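Side-chain contacts in putative secreted protein (Pseudomonas aeruginosa, PDB 3NPD), which is of unknown function but is probably a secreted, quorum-sensing-regulated virulence factor from a family specific to Pseudomonas: residues 52-55 and 56-60; 75-78 and 79-83. One frame throughout, in Å; residues are numbered along the deposited sequence.

In the fold
Both interactions are local, one within the helix 52-60 and the other at the start of the helix 77-83, and they lie on opposite sides of the chain's centre, about 28 Å apart between centres. Each helix rests side chains on strand 88-95. Interaction 1 is partly buried: A55 and M58 pack on that strand and on strand 101-107, while charged side chains flank them and a sulfate sits at the helix start. Interaction 2 is a surface contact, though Y79 reaches L89 and Y91 of the strand. Its central pair is neutral, an asparagine cap stacked on a tyrosine, against the imidazole, guanidinium and carboxylate groups of interaction 1.

Interaction 1 (52-55 and 56-60); sequences ASHA and ERMRS. With SO4 (sulfate ion), chain B.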
ATOM      1  N   ALA A  52     -12.728  13.318  -4.260  1.00 16.25           N
ATOM      2  CA  ALA A  52     -13.633  13.555  -3.136  1.00 16.52           C
ATOM      3  C   ALA A  52     -14.823  12.624  -3.096  1.00 16.75           C
ATOM      4  O   ALA A  52     -15.139  12.075  -2.037  1.00 16.68           O
ATOM      5  CB  ALA A  52     -14.103  15.038  -3.158  1.00 17.97           C
ATOM      6  N   SER A  53     -15.492  12.438  -4.232  1.00 18.12           N
ATOM      7  CA  SER A  53     -16.699  11.591  -4.244  0.50 20.64           C
ATOM      8  C   SER A  53     -16.390  10.127  -3.971  1.00 18.02           C
ATOM      9  O   SER A  53     -17.087   9.493  -3.169  1.00 22.28           O
ATOM     10  CB  SER A  53     -17.525  11.752  -5.527  0.50 22.99           C
ATOM     11  OG  SER A  53     -18.193  13.001  -5.510  0.50 20.79           O
ATOM     12  N   HIS A  54     -15.352   9.598  -4.598  1.00 18.42           N
ATOM     13  CA  HIS A  54     -14.936   8.236  -4.343  1.00 15.89           C
ATOM     14  C   HIS A  54     -14.368   8.085  -2.913  1.00 17.36           C
ATOM     15  O   HIS A  54     -14.535   7.053  -2.299  1.00 16.62           O
ATOM     16  CB  HIS A  54     -13.912   7.773  -5.351  1.00 17.21           C
ATOM     17  CG  HIS A  54     -13.646   6.294  -5.301  1.00 23.02           C
ATOM     18  ND1 HIS A  54     -14.661   5.368  -5.372  1.00 40.55           N
ATOM     19  CD2 HIS A  54     -12.507   5.588  -5.158  1.00 40.71           C
ATOM     20  CE1 HIS A  54     -14.157   4.154  -5.306  1.00 37.24           C
ATOM     21  NE2 HIS A  54     -12.852   4.259  -5.174  1.00 36.79           N
ATOM     22  N   ALA A  55     -13.690   9.110  -2.406  1.00 16.60           N
ATOM     23  CA  ALA A  55     -13.189   9.082  -1.028  1.00 15.96           C
ATOM     24  C   ALA A  55     -14.356   8.853  -0.040  1.00 16.69           C
ATOM     25  O   ALA A  55     -14.212   8.127   0.950  1.00 16.53           O
ATOM     26  CB  ALA A  55     -12.454  10.407  -0.682  1.00 15.00           C
ATOM     27  N   GLU A  56     -15.486   9.505  -0.312  1.00 15.93           N
ATOM     28  CA  GLU A  56     -16.693   9.323   0.513  1.00 17.02           C
ATOM     29  C   GLU A  56     -17.231   7.911   0.440  1.00 15.17           C
ATOM     30  O   GLU A  56     -17.614   7.343   1.465  1.00 17.49           O
ATOM     31  CB  GLU A  56     -17.762  10.344   0.182  1.00 18.08           C
ATOM     32  CG  GLU A  56     -17.415  11.743   0.687  1.00 25.47           C
ATOM     33  CD  GLU A  56     -17.492  11.869   2.223  1.00 33.32           C
ATOM     34  OE1 GLU A  56     -16.516  11.553   2.942  1.00 31.57           O
ATOM     35  OE2 GLU A  56     -18.543  12.342   2.714  1.00 36.51           O
ATOM     36  N   ARG A  57     -17.262   7.328  -0.759  1.00 16.62           N
ATOM     37  CA  ARG A  57     -17.679   5.935  -0.922  1.00 18.18           C
ATOM     38  C   ARG A  57     -16.767   5.011  -0.146  1.00 16.73           C
ATOM     39  O   ARG A  57     -17.244   4.067   0.511  1.00 19.48           O
ATOM     40  CB  ARG A  57     -17.690   5.514  -2.396  1.00 20.31           C
ATOM     41  CG  ARG A  57     -18.697   6.258  -3.246  1.00 31.48           C
ATOM     42  CD  ARG A  57     -19.078   5.490  -4.532  1.00 41.53           C
ATOM     43  NE  ARG A  57     -18.015   5.202  -5.523  1.00 41.30           N
ATOM     44  CZ  ARG A  57     -17.446   6.065  -6.385  1.00 39.98           C
ATOM     45  NH1 ARG A  57     -17.701   7.368  -6.369  1.00 25.71           N
ATOM     46  NH2 ARG A  57     -16.542   5.613  -7.262  1.00 53.64           N
HETATM   47  N   MSE A  58     -15.454   5.275  -0.200  1.00 17.25           N
HETATM   48  CA  MSE A  58     -14.490   4.506   0.597  1.00 14.87           C
HETATM   49  C   MSE A  58     -14.724   4.597   2.094  1.00 15.82           C
HETATM   50  O   MSE A  58     -14.771   3.585   2.772  1.00 15.13           O
HETATM   51  CB  MSE A  58     -13.046   4.861   0.263  1.00 13.82           C
HETATM   52  CG  MSE A  58     -12.708   4.430  -1.111  1.00 16.18           C
HETATM   53 SE   MSE A  58     -10.911   4.887  -1.640  0.75 17.16          SE
HETATM   54  CE  MSE A  58      -9.996   3.541  -0.581  1.00 17.58           C
ATOM     55  N   ARG A  59     -14.953   5.795   2.575  1.00 14.52           N
ATOM     56  CA  ARG A  59     -15.185   6.021   3.998  1.00 15.81           C
ATOM     57  C   ARG A  59     -16.473   5.406   4.510  1.00 15.13           C
ATOM     58  O   ARG A  59     -16.575   5.126   5.701  1.00 15.58           O
ATOM     59  CB  ARG A  59     -15.208   7.514   4.296  1.00 17.32           C
ATOM     60  CG  ARG A  59     -13.834   8.168   4.183  1.00 17.30           C
ATOM     61  CD  ARG A  59     -13.979   9.631   4.537  1.00 22.91           C
ATOM     62  NE  ARG A  59     -12.746  10.379   4.375  1.00 21.06           N
ATOM     63  CZ  ARG A  59     -12.508  11.367   3.508  1.00 24.74           C
ATOM     64  NH1 ARG A  59     -13.427  11.799   2.658  1.00 23.87           N
ATOM     65  NH2 ARG A  59     -11.302  11.948   3.508  1.00 24.84           N
ATOM     66  N   SER A  60     -17.478   5.291   3.629  1.00 15.42           N
ATOM     67  CA  SER A  60     -18.785   4.699   3.981  1.00 15.37           C
ATOM     68  C   SER A  60     -18.728   3.198   4.185  1.00 15.72           C
ATOM     69  O   SER A  60     -19.641   2.615   4.793  1.00 17.99           O
ATOM     70  CB  SER A  60     -19.857   5.026   2.914  1.00 18.39           C
ATOM     71  OG  SER A  60     -19.670   4.280   1.746  1.00 23.07           O
TER
HETATM   72  S   SO4 B   1     -12.129  16.240  -6.469  1.00 40.86           S
HETATM   73  O1  SO4 B   1     -11.277  15.638  -5.423  1.00 28.43           O
HETATM   74  O2  SO4 B   1     -13.352  15.499  -6.813  1.00 44.78           O
HETATM   75  O3  SO4 B   1     -12.541  17.566  -6.020  1.00 47.19           O
HETATM   76  O4  SO4 B   1     -11.352  16.328  -7.722  1.00 41.13           O
HETATM   77  O   HOH W   1     -14.320  13.470   0.184  1.00 32.38           O
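With chi1 at -169°, H54 holds its imidazole beside its own carbonyl carbon, and R57, one turn on, bends at chi3 (-62°) to bring its guanidinium back to that ring. The two side chains cross at about a right angle, their planes 54° apart. R57 NH2 comes within 2.7 Å of H54 ND1, but the angle is too poor for a hydrogen bond: ND1 lies over a guanidinium face, and NH2 meets the ring obliquely. H54 CA also lies over a face of this guanidinium, 3.5 Å from NH1 of R57.

M58, a selenomethionine, takes a face of the imidazole. Its CG makes a CH-pi contact 4.3 Å from the centroid of the H54 ring, and SE follows obliquely, 3.9 Å from H54 CD2. Backbone bonds from E56, R57, M58 and R59 to the carbonyls of A52 to A55 fix this i to i+4 spacing; M58 N to H54 O measures 2.9 Å. On the side toward the sheet, A55 and M58, both buried, pack on V102 of strand 101-107.

On another flank R59, extended from CG to NE, passes over A55, with NH1 3.7 Å from A55 CB. The same NH1 forms a salt bridge of 3.1 Å with E56 OE1, met on the anti side, and bonds weakly to a water that donates to A52 O. R59 NH2 is hydrogen-bonded to P101 O. At the helix start a sulfate, probably from the crystallisation liquor, accepts from A52 N.

R57 thus lies against the imidazole without a hydrogen bond to it and makes a long, weak ion pair with D31, whereas the sulfate, also held by R51 and K97, is consistent with the partial positive charge of the first N-H groups.

Interaction 2 (75-78 and 79-83); sequences SNTG and YRQLL
The first turn of the helix 77-83 closes with R80 N donating to N76 O (2.9 Å) and Q81 N to T77 O, while L82 N reaches G78 O only weakly. N76 is the N-cap: Y79 N donates to N76 OD1 at 3.0 Å. This places the amide oxygen on an N-H of the first turn, as an N-cap does. The donor stands above the plane of the amide, 36° out of it, and so does not follow a lone pair.

The same amide stacks on the ring of Y79. With chi1 at -175°, N76 turns CG to the side of its carbonyl carbon, and the amide and phenol planes end only 11° apart. ND2 sits over one ring face, offset toward the rim, 3.6 Å from Y79 CD2, and N76 CG lies just as near to that atom. One side chain thus holds both the backbone and the ring of Y79, and the capping bond and stack together limit rotation of the amide. ND2 is used as well, donating to O2 of a bound cyclohexylpropylsulfonic acid that probably came from the crystallisation liquor.

Beyond the cap, Y79 rests on L89 and Y91 of strand 88-95, and L82 on L13 and V16 of helix 4-21, so this short helix bridges sheet and N-terminal helix. On its outer flank T77 CG2 and Q81 NE2 touch loosely at 4.1 Å, one turn apart. R80 bends at chi3 and bonds through NH1 to the carbonyl of C74, the disulfide partner of C112, while R80 CG lies 3.2 Å from N76 O.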
ATOM      1  N   SER A  75      -3.286 -12.580  -2.859  1.00 21.81           N
ATOM      2  CA  SER A  75      -3.132 -13.427  -4.055  0.50 22.17           C
ATOM      3  C   SER A  75      -2.053 -12.895  -5.011  1.00 21.99           C
ATOM      4  O   SER A  75      -1.858 -13.456  -6.083  1.00 24.93           O
ATOM      5  CB  SER A  75      -4.479 -13.557  -4.795  0.50 24.24           C
ATOM      6  OG  SER A  75      -4.962 -12.301  -5.241  0.50 23.20           O
ATOM      7  N   ASN A  76      -1.317 -11.850  -4.619  1.00 19.15           N
ATOM      8  CA  ASN A  76      -0.255 -11.276  -5.450  1.00 19.17           C
ATOM      9  C   ASN A  76       1.009 -12.062  -5.115  1.00 19.04           C
ATOM     10  O   ASN A  76       1.490 -12.035  -3.975  1.00 17.15           O
ATOM     11  CB  ASN A  76      -0.096  -9.797  -5.124  1.00 20.52           C
ATOM     12  CG  ASN A  76       0.899  -9.062  -6.001  1.00 26.93           C
ATOM     13  OD1 ASN A  76       2.094  -9.381  -6.043  1.00 22.77           O
ATOM     14  ND2 ASN A  76       0.431  -7.941  -6.583  1.00 27.67           N
ATOM     15  N   THR A  77       1.554 -12.759  -6.103  1.00 17.27           N
ATOM     16  CA  THR A  77       2.687 -13.662  -5.850  1.00 22.12           C
ATOM     17  C   THR A  77       3.880 -12.939  -5.280  1.00 22.13           C
ATOM     18  O   THR A  77       4.489 -13.426  -4.340  1.00 19.76           O
ATOM     19  CB  THR A  77       3.111 -14.425  -7.138  1.00 22.88           C
ATOM     20  OG1 THR A  77       1.982 -15.087  -7.679  1.00 27.30           O
ATOM     21  CG2 THR A  77       4.186 -15.460  -6.837  1.00 26.44           C
ATOM     22  N   GLY A  78       4.213 -11.784  -5.858  1.00 19.38           N
ATOM     23  CA  GLY A  78       5.342 -10.983  -5.388  1.00 20.14           C
ATOM     24  C   GLY A  78       5.116 -10.403  -3.998  1.00 17.83           C
ATOM     25  O   GLY A  78       6.040 -10.384  -3.187  1.00 18.17           O
ATOM     26  N   TYR A  79       3.901  -9.926  -3.719  1.00 16.33           N
ATOM     27  CA  TYR A  79       3.620  -9.426  -2.365  1.00 18.30           C
ATOM     28  C   TYR A  79       3.671 -10.533  -1.340  1.00 15.50           C
ATOM     29  O   TYR A  79       4.173 -10.304  -0.229  1.00 15.95           O
ATOM     30  CB  TYR A  79       2.309  -8.630  -2.278  1.00 17.26           C
ATOM     31  CG  TYR A  79       2.275  -7.316  -3.025  1.00 15.93           C
ATOM     32  CD1 TYR A  79       3.451  -6.675  -3.479  1.00 22.31           C
ATOM     33  CD2 TYR A  79       1.050  -6.687  -3.299  1.00 18.50           C
ATOM     34  CE1 TYR A  79       3.408  -5.456  -4.163  1.00 20.92           C
ATOM     35  CE2 TYR A  79       1.009  -5.414  -3.981  1.00 19.39           C
ATOM     36  CZ  TYR A  79       2.212  -4.839  -4.417  1.00 21.41           C
ATOM     37  OH  TYR A  79       2.243  -3.643  -5.096  1.00 26.36           O
ATOM     38  N   ARG A  80       3.183 -11.726  -1.690  1.00 18.32           N
ATOM     39  CA  ARG A  80       3.203 -12.867  -0.792  1.00 17.27           C
ATOM     40  C   ARG A  80       4.657 -13.194  -0.380  1.00 18.27           C
ATOM     41  O   ARG A  80       4.900 -13.536   0.769  1.00 16.65           O
ATOM     42  CB  ARG A  80       2.546 -14.078  -1.429  1.00 19.51           C
ATOM     43  CG  ARG A  80       1.007 -14.025  -1.475  1.00 20.76           C
ATOM     44  CD  ARG A  80       0.486 -15.317  -2.148  1.00 31.26           C
ATOM     45  NE  ARG A  80       0.572 -16.513  -1.295  1.00 46.20           N
ATOM     46  CZ  ARG A  80      -0.211 -16.801  -0.237  1.00 48.46           C
ATOM     47  NH1 ARG A  80      -1.172 -15.964   0.193  1.00 45.05           N
ATOM     48  NH2 ARG A  80      -0.014 -17.947   0.423  1.00 52.68           N
ATOM     49  N   GLN A  81       5.598 -13.060  -1.321  1.00 16.20           N
ATOM     50  CA  GLN A  81       7.022 -13.279  -1.018  1.00 16.27           C
ATOM     51  C   GLN A  81       7.530 -12.285   0.028  1.00 15.66           C
ATOM     52  O   GLN A  81       8.385 -12.638   0.847  1.00 15.51           O
ATOM     53  CB  GLN A  81       7.891 -13.188  -2.260  1.00 18.85           C
ATOM     54  CG  GLN A  81       7.641 -14.274  -3.233  1.00 23.86           C
ATOM     55  CD  GLN A  81       8.275 -14.058  -4.591  1.00 32.95           C
ATOM     56  OE1 GLN A  81       8.961 -13.075  -4.838  1.00 35.01           O
ATOM     57  NE2 GLN A  81       8.025 -14.999  -5.491  1.00 33.08           N
ATOM     58  N   LEU A  82       7.057 -11.034  -0.060  1.00 14.89           N
ATOM     59  CA  LEU A  82       7.452 -10.029   0.907  1.00 13.42           C
ATOM     60  C   LEU A  82       6.860 -10.312   2.302  1.00 14.98           C
ATOM     61  O   LEU A  82       7.557 -10.245   3.317  1.00 14.29           O
ATOM     62  CB  LEU A  82       7.105  -8.617   0.395  1.00 13.09           C
ATOM     63  CG  LEU A  82       7.703  -8.252  -0.970  1.00 18.59           C
ATOM     64  CD1 LEU A  82       7.300  -6.802  -1.289  1.00 20.80           C
ATOM     65  CD2 LEU A  82       9.232  -8.417  -1.025  1.00 20.75           C
ATOM     66  N   LEU A  83       5.573 -10.616   2.319  1.00 15.37           N
ATOM     67  CA  LEU A  83       4.880 -10.950   3.560  0.50 14.57           C
ATOM     68  C   LEU A  83       5.522 -12.197   4.192  1.00 12.80           C
ATOM     69  O   LEU A  83       5.685 -12.248   5.416  1.00 14.41           O
ATOM     70  CB  LEU A  83       3.363 -11.114   3.332  0.50 16.73           C
ATOM     71  CG  LEU A  83       2.563  -9.811   3.454  0.50 16.79           C
ATOM     72  CD1 LEU A  83       3.175  -8.651   2.703  0.50 15.35           C
ATOM     73  CD2 LEU A  83       1.116 -10.036   3.029  0.50 18.73           C
TER